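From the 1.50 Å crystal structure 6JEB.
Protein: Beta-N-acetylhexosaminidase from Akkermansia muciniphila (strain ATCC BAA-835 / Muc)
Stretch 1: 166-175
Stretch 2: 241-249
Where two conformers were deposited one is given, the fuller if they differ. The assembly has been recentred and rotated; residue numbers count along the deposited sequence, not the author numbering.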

# COMPACT_ATOMS: atom_id res chain seq x y z
N THR A 166 16.18 6.18 -10.09
CA THR A 166 17.55 6.28 -9.62
C THR A 166 17.57 6.16 -8.10
O THR A 166 16.57 6.39 -7.42
N LYS A 167 18.74 5.81 -7.57
CA LYS A 167 18.90 5.78 -6.12
C LYS A 167 18.59 7.14 -5.51
O LYS A 167 17.95 7.23 -4.46
N GLN A 168 19.03 8.21 -6.17
CA GLN A 168 18.76 9.56 -5.68
C GLN A 168 17.26 9.86 -5.67
O GLN A 168 16.75 10.49 -4.73
N GLU A 169 16.53 9.41 -6.69
CA GLU A 169 15.08 9.60 -6.69
C GLU A 169 14.42 8.85 -5.54
O GLU A 169 13.47 9.35 -4.92
N LEU A 170 14.86 7.62 -5.26
CA LEU A 170 14.24 6.87 -4.17
C LEU A 170 14.56 7.50 -2.82
O LEU A 170 13.69 7.54 -1.93
N LYS A 171 15.78 8.02 -2.64
CA LYS A 171 16.10 8.71 -1.40
C LYS A 171 15.31 10.01 -1.27
O LYS A 171 14.90 10.38 -0.17
N GLU A 172 15.07 10.69 -2.40
CA GLU A 172 14.19 11.86 -2.38
C GLU A 172 12.79 11.46 -1.92
O GLU A 172 12.19 12.12 -1.06
N LEU A 173 12.25 10.38 -2.49
CA LEU A 173 10.92 9.93 -2.13
C LEU A 173 10.83 9.61 -0.64
O LEU A 173 9.85 9.96 0.02
N VAL A 174 11.85 8.93 -0.10
CA VAL A 174 11.85 8.59 1.32
C VAL A 174 11.77 9.85 2.18
O VAL A 174 11.00 9.93 3.14
N ALA A 175 12.58 10.87 1.84
CA ALA A 175 12.57 12.10 2.63
C ALA A 175 11.26 12.86 2.45
O ALA A 175 10.72 13.42 3.41
N ASN A 241 21.02 -4.99 0.46
CA ASN A 241 21.96 -3.95 0.86
C ASN A 241 21.55 -2.59 0.30
O ASN A 241 21.64 -1.57 1.00
N GLU A 242 21.08 -2.55 -0.95
CA GLU A 242 20.58 -1.29 -1.49
C GLU A 242 19.37 -0.81 -0.72
O GLU A 242 19.24 0.38 -0.42
N LEU A 243 18.46 -1.73 -0.38
CA LEU A 243 17.28 -1.34 0.37
C LEU A 243 17.65 -0.81 1.75
O LEU A 243 17.02 0.12 2.25
N LYS A 244 18.69 -1.39 2.37
CA LYS A 244 19.16 -0.88 3.66
C LYS A 244 19.64 0.56 3.54
O LYS A 244 19.37 1.39 4.41
N ASP A 245 20.35 0.87 2.45
CA ASP A 245 20.84 2.23 2.27
C ASP A 245 19.70 3.20 1.98
O ASP A 245 19.72 4.33 2.48
N ILE A 246 18.71 2.78 1.20
CA ILE A 246 17.69 3.70 0.69
C ILE A 246 16.53 3.86 1.64
O ILE A 246 16.03 4.98 1.84
N PHE A 247 16.04 2.75 2.19
CA PHE A 247 14.74 2.74 2.86
C PHE A 247 14.92 2.53 4.35
O PHE A 247 15.07 1.39 4.81
N PRO A 248 14.88 3.60 5.15
CA PRO A 248 15.15 3.47 6.59
C PRO A 248 14.05 2.76 7.36
O PRO A 248 14.24 2.49 8.55
N SER A 249 12.91 2.43 6.74
CA SER A 249 11.89 1.68 7.46
C SER A 249 12.42 0.32 7.91
O SER A 249 11.95 -0.23 8.92

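Two lysines one helical turn apart, Lys167 and Lys171, meet two acids on the other helix, and Asp245 is the acceptor they share. The shortest of the three salt bridges runs from Lys171 NZ to Asp245 OD2 at 2.7 Å. Lys167 NZ reaches the same oxygen, Asp245 OD2, at 2.9 Å, although that hydrogen bond is weak, and makes its better one with Glu242 OE1 at 2.8 Å. Two ammonium groups thus converge on a single carboxylate oxygen, while Lys167 bridges two acids spaced three residues apart.

Both lysines leave their helix sideways, and it is chain length that brings their ends across. Lys171 starts m and then runs t through chi2, chi3 and chi4. Lys167 is t at chi1, chi2 and chi4 but bends at chi3, which lies between wells at -137°. Asp245, with chi1 t, points toward the first helix from its CA, whereas Glu242 starts sideways and folds through m, m before its carboxylate comes nearer. The lysine chains also do apolar work: Lys167 CE lies 3.8 Å from Ile246 CG1, and Lys171 CE lies 4.2 Å from the same Ile246 CG1, so aliphatic carbon covers the isoleucine beside the charged cluster.

Ile246 is the hinge between the polar and apolar parts, with the largest area covered by the other stretch. Its m, t conformation carries the side chain in from a sideways start, and Ile246 CG2 packs against Leu170 CB at 3.6 Å. Here the CA atoms of Lys171 and Ile246 come within 5.7 Å, although the helix axes approach no closer than 10.6 Å and cross at -45°.

Leu170 (m, t) and Val174 (t), one turn apart, both point toward the second stretch and form the apolar seam. Val174 CG2 sits 3.6 Å from Phe247 CD1 and also 3.5 Å from the Ile246 backbone O, while Val174 CG1 meets Pro248 CD at 3.4 Å. Phe247 has already left helical geometry, and its m rotamer brings the ring in from a sideways start; Leu170 CD1 approaches CZ of Phe247 at 4.2 Å, and both aliphatic neighbours meet the ring obliquely.

At the start of the first helix, Thr166 (chi1 p) caps it through OG1, which accepts from Glu169 N at 2.9 Å. The rule to read here is spacing: Lys167, Leu170, Lys171 and Val174 make the contact; the two lysines reach the acids along one side, while Leu170 and Val174 pack on Ile246, Phe247 and Pro248.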

# COMPACT_ATOMS: atom_id res chain seq x y z
CB THR A 166 18.18 7.61 -10.02
OG1 THR A 166 17.54 8.67 -9.30
CG2 THR A 166 18.03 7.86 -11.51
CB LYS A 167 20.32 5.32 -5.75
CG LYS A 167 20.59 5.24 -4.25
CD LYS A 167 21.95 4.60 -3.99
CE LYS A 167 21.90 3.61 -2.86
NZ LYS A 167 23.20 2.90 -2.65
CB GLN A 168 19.52 10.57 -6.54
CG GLN A 168 19.56 11.97 -5.99
CD GLN A 168 20.55 12.84 -6.75
OE1 GLN A 168 21.75 12.84 -6.47
NE2 GLN A 168 20.05 13.59 -7.73
CB GLU A 169 14.47 9.14 -8.02
CG GLU A 169 14.64 10.12 -9.16
CD GLU A 169 14.11 9.54 -10.46
OE1 GLU A 169 14.20 8.30 -10.64
OE2 GLU A 169 13.59 10.32 -11.30
CB LEU A 170 14.65 5.40 -4.24
CG LEU A 170 14.11 4.68 -5.48
CD1 LEU A 170 14.68 3.27 -5.58
CD2 LEU A 170 12.58 4.62 -5.47
CB LYS A 171 17.61 8.95 -1.28
CG LYS A 171 18.41 7.66 -1.09
CD LYS A 171 19.88 7.90 -0.81
CE LYS A 171 20.57 6.59 -0.44
NZ LYS A 171 21.99 6.76 0.02
CB GLU A 172 14.13 12.51 -3.76
CG GLU A 172 13.19 13.71 -3.78
CD GLU A 172 12.78 14.15 -5.17
OE1 GLU A 172 12.77 13.32 -6.10
OE2 GLU A 172 12.47 15.35 -5.33
CB LEU A 173 10.55 8.69 -2.95
CG LEU A 173 9.20 8.05 -2.64
CD1 LEU A 173 8.05 8.99 -2.97
CD2 LEU A 173 9.06 6.71 -3.38
CB VAL A 174 13.08 7.73 1.67
CG1 VAL A 174 13.35 7.74 3.17
CG2 VAL A 174 12.90 6.32 1.15
CB ALA A 175 13.75 12.98 2.23
CB ASN A 241 23.38 -4.32 0.43
CG ASN A 241 23.98 -5.42 1.29
OD1 ASN A 241 23.56 -5.65 2.42
ND2 ASN A 241 24.98 -6.11 0.75
CB GLU A 242 20.21 -1.44 -2.97
CG GLU A 242 21.40 -1.66 -3.86
CD GLU A 242 22.45 -0.60 -3.66
OE1 GLU A 242 22.14 0.59 -3.89
OE2 GLU A 242 23.58 -0.95 -3.25
CB LEU A 243 16.31 -2.52 0.49
CG LEU A 243 15.77 -3.07 -0.84
CD1 LEU A 243 14.76 -4.19 -0.57
CD2 LEU A 243 15.16 -1.97 -1.70
CB LYS A 244 20.28 -1.79 4.18
CG LYS A 244 20.91 -1.33 5.49
CD LYS A 244 19.96 -1.49 6.65
CE LYS A 244 20.63 -1.09 7.97
NZ LYS A 244 19.75 -1.32 9.15
CB ASP A 245 21.88 2.25 1.15
CG ASP A 245 22.60 3.57 1.06
OD1 ASP A 245 23.09 4.05 2.10
OD2 ASP A 245 22.67 4.13 -0.05
CB ILE A 246 17.20 3.23 -0.70
CG1 ILE A 246 18.34 3.25 -1.71
CG2 ILE A 246 16.02 4.10 -1.17
CD1 ILE A 246 18.00 2.49 -2.99
CB PHE A 247 13.86 1.63 2.26
CG PHE A 247 13.51 1.85 0.82
CD1 PHE A 247 12.56 2.80 0.46
CD2 PHE A 247 14.14 1.12 -0.18
CE1 PHE A 247 12.23 3.01 -0.88
CE2 PHE A 247 13.82 1.32 -1.53
CZ PHE A 247 12.86 2.27 -1.88
CB PRO A 248 15.29 4.92 7.05
CG PRO A 248 14.47 5.70 6.08
CD PRO A 248 14.67 5.00 4.75
CB SER A 249 10.64 1.48 6.59
OG SER A 249 10.93 0.65 5.47